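Local atomic coordinates of PrgB (Enterococcus faecalis, PDB entry 6GED), a protein that is a cell-wall-anchored surface protein of the antigen I/II family, probably an adhesin, of which this chain is the part containing the glucan-binding protein C domain. Residues F131-Q136 and T171-K176; H210-S215 and S298-A303; S20-A25 and K224-S229. All coordinates share one frame; numbering follows the deposited sequence.

From the N terminus, the loop 20-25 is met by 224-229, so contact 3 closes a loop of nearly two hundred residues and ties the start of the chain to the turn after strand 221-224. Contact 1 is nested within that loop: strand 124-137 pairs with strand 169-179 in the larger antiparallel sheet. Contact 2 opens at 210-215, after contact 1 has closed and before contact 3 does, and ends at 298-303, so contacts 2 and 3 cross. It joins the larger sheet, through strand 211-215, to the smaller one, through strand 299-302, and lies about 14 Å from contact 1 between centres.

Contact 1 (F131-Q136 and T171-K176); sequences FVYELQ and TRLTIK
Val132 and Thr174 form a hydrogen-bonded antiparallel pair, Val132 N giving to Thr174 O at 2.8 Å and Thr174 N returning to Val132 O at 3.0 Å. The next hydrogen-bonded pair, Glu134 and Arg172, repeats the exchange; Arg172 N meets Glu134 O at 2.9 Å with an almost straight N-H (173°). A water bridges Val132 O and Thr174 OG1, serving the threonine hydroxyl on the partly exposed face. At the end of the pair, Gln136 lays its CG and amide carbon against Arg172 CB, while the extended arginine carries its guanidinium away to the backbone oxygen of Asp216. The other face is largely apolar. Ile175 CG1, anti to the carbonyl carbon (chi1 -69°), is set alongside the phenyl group of Phe131 and stands over the centre of its ring, 3.8 Å from the centroid, a CH-pi contact. Leu173 CD1 sits over one face of the Tyr133 ring, 3.9 Å from the centroid, and also touches Phe131 CD2 obliquely. Thr171 offers its methyl CG2 to the edge of the tyrosine. One face is thus mostly polar, with Val132 among its residues, while branched aliphatics and flat rings suit the buried one.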
loop_
_atom_site.group_PDB
_atom_site.type_symbol
_atom_site.label_atom_id
_atom_site.label_comp_id
_atom_site.label_asym_id
_atom_site.label_seq_id
_atom_site.Cartn_x
_atom_site.Cartn_y
_atom_site.Cartn_z
ATOM N N PHE A 131 -4.342 -10.072 -5.560
ATOM C CA PHE A 131 -4.126 -9.188 -4.430
ATOM C C PHE A 131 -5.429 -9.170 -3.658
ATOM O O PHE A 131 -6.451 -8.735 -4.190
ATOM C CB PHE A 131 -3.765 -7.766 -4.877
ATOM C CG PHE A 131 -2.350 -7.622 -5.389
ATOM C CD1 PHE A 131 -1.851 -8.498 -6.338
ATOM C CD2 PHE A 131 -1.520 -6.632 -4.883
ATOM C CE1 PHE A 131 -0.547 -8.380 -6.790
ATOM C CE2 PHE A 131 -0.212 -6.473 -5.335
ATOM C CZ PHE A 131 0.288 -7.370 -6.313
ATOM N N VAL A 132 -5.412 -9.645 -2.426
ATOM C CA VAL A 132 -6.643 -9.753 -1.643
ATOM C C VAL A 132 -6.564 -8.704 -0.542
ATOM O O VAL A 132 -5.642 -8.721 0.286
ATOM C CB VAL A 132 -6.821 -11.170 -1.075
ATOM C CG1 VAL A 132 -8.188 -11.316 -0.384
ATOM C CG2 VAL A 132 -6.692 -12.211 -2.185
ATOM N N TYR A 133 -7.546 -7.803 -0.512
ATOM C CA TYR A 133 -7.536 -6.671 0.396
ATOM C C TYR A 133 -8.653 -6.869 1.399
ATOM O O TYR A 133 -9.771 -7.227 1.012
ATOM C CB TYR A 133 -7.771 -5.383 -0.358
ATOM C CG TYR A 133 -6.667 -4.987 -1.306
ATOM C CD1 TYR A 133 -5.642 -4.169 -0.879
ATOM C CD2 TYR A 133 -6.657 -5.440 -2.620
ATOM C CE1 TYR A 133 -4.634 -3.759 -1.764
ATOM C CE2 TYR A 133 -5.674 -5.043 -3.514
ATOM C CZ TYR A 133 -4.660 -4.210 -3.072
ATOM O OH TYR A 133 -3.695 -3.811 -3.932
ATOM N N GLU A 134 -8.358 -6.684 2.678
ATOM C CA GLU A 134 -9.414 -6.822 3.680
ATOM C C GLU A 134 -9.359 -5.655 4.652
ATOM O O GLU A 134 -8.369 -5.489 5.365
ATOM C CB GLU A 134 -9.333 -8.153 4.441
ATOM C CG GLU A 134 -10.550 -8.330 5.364
ATOM C CD GLU A 134 -10.653 -9.738 5.931
ATOM O OE1 GLU A 134 -11.719 -10.058 6.502
ATOM O OE2 GLU A 134 -9.664 -10.520 5.786
ATOM N N LEU A 135 -10.446 -4.881 4.726
ATOM C CA LEU A 135 -10.522 -3.810 5.708
ATOM C C LEU A 135 -10.200 -4.352 7.087
ATOM O O LEU A 135 -10.747 -5.379 7.503
ATOM C CB LEU A 135 -11.945 -3.191 5.706
ATOM C CG LEU A 135 -12.151 -1.977 6.623
ATOM C CD1 LEU A 135 -13.174 -1.006 6.011
ATOM C CD2 LEU A 135 -12.646 -2.433 7.997
ATOM N N GLN A 136 -9.370 -3.652 7.827
ATOM C CA GLN A 136 -9.192 -3.981 9.233
ATOM C C GLN A 136 -9.602 -2.855 10.164
ATOM O O GLN A 136 -10.080 -3.132 11.262
ATOM C CB GLN A 136 -7.719 -4.343 9.526
ATOM C CG GLN A 136 -7.103 -5.369 8.581
ATOM C CD GLN A 136 -7.467 -6.768 8.967
ATOM O OE1 GLN A 136 -6.784 -7.406 9.781
ATOM N NE2 GLN A 136 -8.548 -7.272 8.376
ATOM N N THR A 171 -5.587 -1.807 6.349
ATOM C CA THR A 171 -6.043 -2.749 5.342
ATOM C C THR A 171 -5.048 -3.903 5.369
ATOM O O THR A 171 -3.852 -3.653 5.474
ATOM C CB THR A 171 -6.056 -2.093 3.944
ATOM O OG1 THR A 171 -6.833 -0.886 3.967
ATOM C CG2 THR A 171 -6.608 -3.037 2.842
ATOM N N ARG A 172 -5.534 -5.144 5.337
ATOM C CA ARG A 172 -4.629 -6.282 5.176
ATOM C C ARG A 172 -4.515 -6.632 3.698
ATOM O O ARG A 172 -5.504 -6.623 2.967
ATOM C CB ARG A 172 -5.143 -7.500 5.985
ATOM C CG ARG A 172 -4.108 -8.631 5.981
ATOM C CD ARG A 172 -4.435 -9.773 6.998
ATOM N NE ARG A 172 -3.268 -10.657 7.122
ATOM C CZ ARG A 172 -2.171 -10.301 7.769
ATOM N NH1 ARG A 172 -2.130 -9.098 8.352
ATOM N NH2 ARG A 172 -1.123 -11.122 7.824
ATOM N N LEU A 173 -3.326 -7.051 3.270
ATOM C CA LEU A 173 -3.076 -7.389 1.883
ATOM C C LEU A 173 -2.395 -8.752 1.873
ATOM O O LEU A 173 -1.364 -8.936 2.545
ATOM C CB LEU A 173 -2.179 -6.318 1.185
ATOM C CG LEU A 173 -1.630 -6.650 -0.221
ATOM C CD1 LEU A 173 -2.716 -7.031 -1.201
ATOM C CD2 LEU A 173 -0.792 -5.455 -0.789
ATOM N N THR A 174 -2.984 -9.687 1.139
ATOM C CA THR A 174 -2.387 -11.001 0.894
ATOM C C THR A 174 -2.179 -11.114 -0.601
ATOM O O THR A 174 -3.107 -10.845 -1.367
ATOM C CB THR A 174 -3.297 -12.151 1.399
ATOM O OG1 THR A 174 -3.574 -11.913 2.772
ATOM C CG2 THR A 174 -2.554 -13.539 1.268
ATOM N N ILE A 175 -0.992 -11.547 -1.027
ATOM C CA ILE A 175 -0.678 -11.625 -2.449
ATOM C C ILE A 175 -0.366 -13.072 -2.794
ATOM O O ILE A 175 0.433 -13.706 -2.107
ATOM C CB ILE A 175 0.535 -10.740 -2.813
ATOM C CG1 ILE A 175 0.205 -9.266 -2.705
ATOM C CG2 ILE A 175 1.018 -11.035 -4.280
ATOM C CD1 ILE A 175 1.474 -8.382 -2.675
ATOM N N LYS A 176 -0.992 -13.588 -3.845
ATOM C CA LYS A 176 -0.682 -14.925 -4.353
ATOM C C LYS A 176 -0.204 -14.787 -5.787
ATOM O O LYS A 176 -0.879 -14.151 -6.613
ATOM C CB LYS A 176 -1.899 -15.870 -4.283
ATOM C CG LYS A 176 -2.633 -15.839 -2.958
ATOM C CD LYS A 176 -3.475 -17.088 -2.764
ATOM C CE LYS A 176 -4.956 -16.771 -2.677
ATOM N NZ LYS A 176 -5.774 -17.918 -3.233
HETATM O O HOH W 1 -5.651 -10.051 2.953
#

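Contact 2 (H210-S215 and S298-A303); sequences HAEFVS and SAQWFA. With NA (sodium ion), chain D.
A sodium site between the two antiparallel sheets of the beta-sandwich-like GbpC-type domain organises this contact, in which Glu212, on strand 211-215 of the larger sheet, faces Gln300 and the backbone of Trp301 on strand 299-302 of the smaller. Glu212 OE1 binds the sodium ion at 2.6 Å, and two waters, Asn201 OD1 and the backbone oxygen of Ser199 are also among its ligands. A carboxylate suits the place: one oxygen can hold the cation while both take hydrogen bonds from water. No direct hydrogen bond joins the two strands; water does so instead. One water donates to Glu212 OE2 at 2.6 Å and accepts from Trp301 N, and another donates to Glu212 OE1 and Trp301 O while accepting from Gln300 NE2 at 2.9 Å. A metal-bound water likewise donates to Trp301 O, which therefore receives two water hydrogens. The buried carboxylate is thus held by metal and solvent, and the positive ion probably favours its charged form. The Glu212 and Gln300 side chains run antiparallel past one another, their carboxylate and amide planes 70° apart, with Glu212 OE2 3.5 Å from Gln300 CB. Beyond the polar cluster the packing turns apolar. Phe302, its CG anti to the backbone N (chi1 -177°), is set to stack its ring on Phe284; roughly perpendicular to it, Val214 places CG1 4.0 Å from Phe302 CE1.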
loop_
_atom_site.group_PDB
_atom_site.type_symbol
_atom_site.label_atom_id
_atom_site.label_comp_id
_atom_site.label_asym_id
_atom_site.label_seq_id
_atom_site.Cartn_x
_atom_site.Cartn_y
_atom_site.Cartn_z
ATOM N N HIS A 210 0.395 12.424 11.524
ATOM C CA HIS A 210 0.012 11.041 11.313
ATOM C C HIS A 210 1.209 10.354 10.681
ATOM O O HIS A 210 2.154 11.011 10.213
ATOM C CB HIS A 210 -1.234 10.933 10.426
ATOM C CG HIS A 210 -0.977 11.243 8.998
ATOM N ND1 HIS A 210 -0.982 12.532 8.500
ATOM C CD2 HIS A 210 -0.656 10.430 7.961
ATOM C CE1 HIS A 210 -0.694 12.495 7.210
ATOM N NE2 HIS A 210 -0.492 11.231 6.858
ATOM N N ALA A 211 1.197 9.034 10.727
ATOM C CA ALA A 211 2.230 8.283 10.016
ATOM C C ALA A 211 1.592 7.175 9.207
ATOM O O ALA A 211 0.621 6.547 9.654
ATOM C CB ALA A 211 3.274 7.664 10.961
ATOM N N GLU A 212 2.161 6.913 8.032
ATOM C CA GLU A 212 1.834 5.687 7.331
ATOM C C GLU A 212 2.665 4.533 7.919
ATOM O O GLU A 212 3.810 4.722 8.336
ATOM C CB GLU A 212 2.108 5.870 5.834
ATOM C CG GLU A 212 1.349 7.125 5.317
ATOM C CD GLU A 212 1.210 7.203 3.819
ATOM O OE1 GLU A 212 1.800 6.363 3.126
ATOM O OE2 GLU A 212 0.522 8.130 3.320
ATOM N N PHE A 213 2.094 3.331 7.936
ATOM C CA PHE A 213 2.721 2.230 8.661
ATOM C C PHE A 213 2.477 0.923 7.932
ATOM O O PHE A 213 1.594 0.830 7.083
ATOM C CB PHE A 213 2.224 2.112 10.131
ATOM C CG PHE A 213 0.762 1.671 10.276
ATOM C CD1 PHE A 213 -0.216 2.632 10.518
ATOM C CD2 PHE A 213 0.380 0.314 10.231
ATOM C CE1 PHE A 213 -1.570 2.270 10.686
ATOM C CE2 PHE A 213 -1.004 -0.058 10.398
ATOM C CZ PHE A 213 -1.960 0.955 10.617
ATOM N N VAL A 214 3.297 -0.088 8.282
ATOM C CA VAL A 214 3.009 -1.478 7.950
ATOM C C VAL A 214 3.013 -2.241 9.278
ATOM O O VAL A 214 3.548 -1.773 10.294
ATOM C CB VAL A 214 3.994 -2.098 6.907
ATOM C CG1 VAL A 214 3.839 -1.440 5.511
ATOM C CG2 VAL A 214 5.447 -1.980 7.357
ATOM N N SER A 215 2.339 -3.380 9.289
ATOM C CA SER A 215 2.210 -4.124 10.534
ATOM C C SER A 215 1.679 -5.511 10.208
ATOM O O SER A 215 1.363 -5.814 9.057
ATOM C CB SER A 215 1.268 -3.399 11.500
ATOM O OG SER A 215 0.001 -3.327 10.894
ATOM N N SER A 298 -6.201 10.432 6.458
ATOM C CA SER A 298 -6.972 9.232 6.202
ATOM C C SER A 298 -6.976 8.663 4.771
ATOM O O SER A 298 -7.867 7.914 4.426
ATOM C CB SER A 298 -8.396 9.421 6.721
ATOM O OG SER A 298 -8.969 10.563 6.165
ATOM N N ALA A 299 -6.042 9.088 3.936
ATOM C CA ALA A 299 -5.916 8.560 2.586
ATOM C C ALA A 299 -4.439 8.343 2.236
ATOM O O ALA A 299 -3.628 9.184 2.523
ATOM C CB ALA A 299 -6.575 9.473 1.594
ATOM N N GLN A 300 -4.119 7.245 1.566
ATOM C CA GLN A 300 -2.741 6.926 1.233
ATOM C C GLN A 300 -2.645 6.181 -0.088
ATOM O O GLN A 300 -3.593 5.556 -0.569
ATOM C CB GLN A 300 -2.075 6.026 2.274
ATOM C CG GLN A 300 -2.688 4.630 2.300
ATOM C CD GLN A 300 -2.318 3.862 3.563
ATOM O OE1 GLN A 300 -3.188 3.293 4.241
ATOM N NE2 GLN A 300 -1.047 3.891 3.914
ATOM N N TRP A 301 -1.442 6.231 -0.629
ATOM C CA TRP A 301 -1.029 5.425 -1.760
ATOM C C TRP A 301 -0.098 4.340 -1.238
ATOM O O TRP A 301 0.911 4.659 -0.608
ATOM C CB TRP A 301 -0.282 6.311 -2.754
ATOM C CG TRP A 301 0.314 5.565 -3.875
ATOM C CD1 TRP A 301 -0.110 4.363 -4.400
ATOM C CD2 TRP A 301 1.418 6.001 -4.689
ATOM N NE1 TRP A 301 0.696 4.025 -5.475
ATOM C CE2 TRP A 301 1.633 5.010 -5.668
ATOM C CE3 TRP A 301 2.248 7.130 -4.669
ATOM C CZ2 TRP A 301 2.666 5.099 -6.615
ATOM C CZ3 TRP A 301 3.267 7.229 -5.625
ATOM C CH2 TRP A 301 3.460 6.222 -6.582
ATOM N N PHE A 302 -0.439 3.068 -1.469
ATOM C CA PHE A 302 0.439 1.974 -1.104
ATOM C C PHE A 302 0.789 1.239 -2.392
ATOM O O PHE A 302 -0.109 0.764 -3.095
ATOM C CB PHE A 302 -0.174 0.997 -0.069
ATOM C CG PHE A 302 0.821 -0.063 0.326
ATOM C CD1 PHE A 302 1.696 0.177 1.363
ATOM C CD2 PHE A 302 0.975 -1.214 -0.441
ATOM C CE1 PHE A 302 2.681 -0.766 1.693
ATOM C CE2 PHE A 302 1.953 -2.157 -0.120
ATOM C CZ PHE A 302 2.801 -1.903 0.966
ATOM N N ALA A 303 2.090 1.224 -2.731
ATOM C CA ALA A 303 2.612 0.600 -3.938
ATOM C C ALA A 303 3.369 -0.653 -3.511
ATOM O O ALA A 303 4.106 -0.643 -2.524
ATOM C CB ALA A 303 3.540 1.543 -4.732
HETATM NA NA NA D . 3.687 7.505 1.770
HETATM O O HOH W 2 0.307 8.148 0.719
HETATM O O HOH W 3 1.255 4.127 2.096
HETATM O O HOH W 4 2.674 6.827 -0.121
HETATM O O HOH W 5 4.229 9.707 0.537
#

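Contact 3 (S20-A25 and K224-S229); sequences SYVNEA and KYINGS
Asn23 and Asn227 exchange side-chain hydrogen bonds: Asn23 ND2 gives to Asn227 OD1 at 2.9 Å, and Asn227 ND2 gives to Asn23 OD1 at 3.2 Å. The amides are not coplanar, their planes standing 64° apart, and Asn227 ND2 comes from above the carbonyl plane of Asn23 OD1. Asparagine suits both positions because its amide offers a donor and an acceptor on one short stem. The backbone adds two further bonds, Asn227 N to Tyr21 O at 2.8 Å and Ser20 N to Asn227 O at 2.9 Å, so Asn227 grips the N-terminal loop through main chain and side chain alike. Farther along, Glu24 OE1 lies 3.7 Å from Lys224 NZ, a long salt bridge; the lysine, bent at chi2 (-43°), brings its CE to 3.3 Å from the same oxygen. Between these polar ends Val22 CG2 packs on Ile226 CG1. What positions Asn227 is a type II turn from Ile226 to Ser229, whose Gly228 has backbone angles suited to glycine, closed by Ser229 N bonding to Ile226 O. Ser20 OG hydrogen-bonds Gln311 near the C-terminal end. Strand 272-276 backs the loops, Val273 touching Val22 and Ile226, Leu275 touching Glu24 and Lys224.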
loop_
_atom_site.group_PDB
_atom_site.type_symbol
_atom_site.label_atom_id
_atom_site.label_comp_id
_atom_site.label_asym_id
_atom_site.label_seq_id
_atom_site.Cartn_x
_atom_site.Cartn_y
_atom_site.Cartn_z
ATOM N N SER A 20 21.649 2.238 4.450
ATOM C CA SER A 20 20.952 1.639 3.299
ATOM C C SER A 20 21.159 0.149 3.179
ATOM O O SER A 20 20.810 -0.451 2.178
ATOM C CB SER A 20 21.165 2.331 1.948
ATOM O OG SER A 20 22.445 2.012 1.445
ATOM N N TYR A 21 21.701 -0.454 4.222
ATOM C CA TYR A 21 21.914 -1.884 4.204
ATOM C C TYR A 21 21.131 -2.636 5.249
ATOM O O TYR A 21 20.864 -2.131 6.327
ATOM C CB TYR A 21 23.376 -2.207 4.478
ATOM C CG TYR A 21 24.313 -1.964 3.340
ATOM C CD1 TYR A 21 24.942 -0.749 3.194
ATOM C CD2 TYR A 21 24.586 -2.958 2.426
ATOM C CE1 TYR A 21 25.809 -0.523 2.161
ATOM C CE2 TYR A 21 25.455 -2.738 1.384
ATOM C CZ TYR A 21 26.061 -1.516 1.261
ATOM O OH TYR A 21 26.930 -1.286 0.232
ATOM N N VAL A 22 20.701 -3.833 4.884
ATOM C CA VAL A 22 20.122 -4.732 5.874
ATOM C C VAL A 22 21.262 -5.529 6.507
ATOM O O VAL A 22 22.298 -5.786 5.873
ATOM C CB VAL A 22 19.046 -5.634 5.230
ATOM C CG1 VAL A 22 18.551 -6.679 6.212
ATOM C CG2 VAL A 22 17.884 -4.795 4.758
ATOM N N ASN A 23 21.109 -5.891 7.783
ATOM C CA ASN A 23 22.176 -6.636 8.446
ATOM C C ASN A 23 22.111 -8.125 8.154
ATOM O O ASN A 23 22.907 -8.892 8.703
ATOM C CB ASN A 23 22.140 -6.380 9.953
ATOM C CG ASN A 23 22.367 -4.919 10.291
ATOM O OD1 ASN A 23 23.490 -4.417 10.195
ATOM N ND2 ASN A 23 21.294 -4.222 10.674
ATOM N N GLU A 24 21.186 -8.541 7.303
ATOM C CA GLU A 24 21.140 -9.879 6.739
ATOM C C GLU A 24 21.305 -9.769 5.233
ATOM O O GLU A 24 20.761 -8.846 4.615
ATOM C CB GLU A 24 19.813 -10.561 7.052
ATOM C CG GLU A 24 19.809 -11.363 8.324
ATOM C CD GLU A 24 18.615 -12.276 8.374
ATOM O OE1 GLU A 24 17.768 -12.160 7.456
ATOM O OE2 GLU A 24 18.532 -13.102 9.311
ATOM N N ALA A 25 22.053 -10.705 4.644
ATOM C CA ALA A 25 22.234 -10.697 3.195
ATOM C C ALA A 25 20.890 -10.932 2.512
ATOM O O ALA A 25 20.157 -11.862 2.862
ATOM C CB ALA A 25 23.251 -11.760 2.769
ATOM N N LYS A 224 12.289 -6.600 7.990
ATOM C CA LYS A 224 13.734 -6.436 8.156
ATOM C C LYS A 224 14.083 -4.945 8.131
ATOM O O LYS A 224 13.792 -4.232 7.155
ATOM C CB LYS A 224 14.515 -7.163 7.068
ATOM C CG LYS A 224 14.356 -8.707 7.104
ATOM C CD LYS A 224 14.424 -9.241 8.532
ATOM C CE LYS A 224 15.086 -10.615 8.603
ATOM N NZ LYS A 224 15.369 -11.008 10.017
ATOM N N TYR A 225 14.711 -4.504 9.208
ATOM C CA TYR A 225 15.053 -3.112 9.410
ATOM C C TYR A 225 16.213 -2.754 8.498
ATOM O O TYR A 225 17.158 -3.526 8.367
ATOM C CB TYR A 225 15.433 -2.905 10.881
ATOM C CG TYR A 225 16.018 -1.560 11.087
ATOM C CD1 TYR A 225 17.370 -1.382 11.363
ATOM C CD2 TYR A 225 15.226 -0.445 10.925
ATOM C CE1 TYR A 225 17.900 -0.068 11.507
ATOM C CE2 TYR A 225 15.731 0.831 11.058
ATOM C CZ TYR A 225 17.047 1.019 11.353
ATOM O OH TYR A 225 17.470 2.333 11.463
ATOM N N ILE A 226 16.137 -1.595 7.848
ATOM C CA ILE A 226 17.214 -1.080 7.007
ATOM C C ILE A 226 18.053 -0.115 7.832
ATOM O O ILE A 226 17.519 0.840 8.416
ATOM C CB ILE A 226 16.658 -0.343 5.774
ATOM C CG1 ILE A 226 15.696 -1.224 4.971
ATOM C CG2 ILE A 226 17.786 0.275 4.982
ATOM C CD1 ILE A 226 14.993 -0.482 3.796
ATOM N N ASN A 227 19.365 -0.333 7.863
ATOM C CA ASN A 227 20.244 0.573 8.589
ATOM C C ASN A 227 20.036 1.982 8.097
ATOM O O ASN A 227 20.057 2.227 6.893
ATOM C CB ASN A 227 21.709 0.195 8.390
ATOM C CG ASN A 227 22.023 -1.143 8.964
ATOM O OD1 ASN A 227 21.641 -1.435 10.086
ATOM N ND2 ASN A 227 22.736 -1.966 8.208
ATOM N N GLY A 228 19.771 2.893 9.036
ATOM C CA GLY A 228 19.570 4.276 8.700
ATOM C C GLY A 228 18.132 4.646 8.433
ATOM O O GLY A 228 17.861 5.817 8.195
ATOM N N SER A 229 17.207 3.687 8.491
ATOM C CA SER A 229 15.781 3.966 8.344
ATOM C C SER A 229 15.185 4.508 9.638
ATOM O O SER A 229 15.499 4.035 10.732
ATOM C CB SER A 229 15.017 2.695 7.960
ATOM O OG SER A 229 13.639 3.006 7.875
#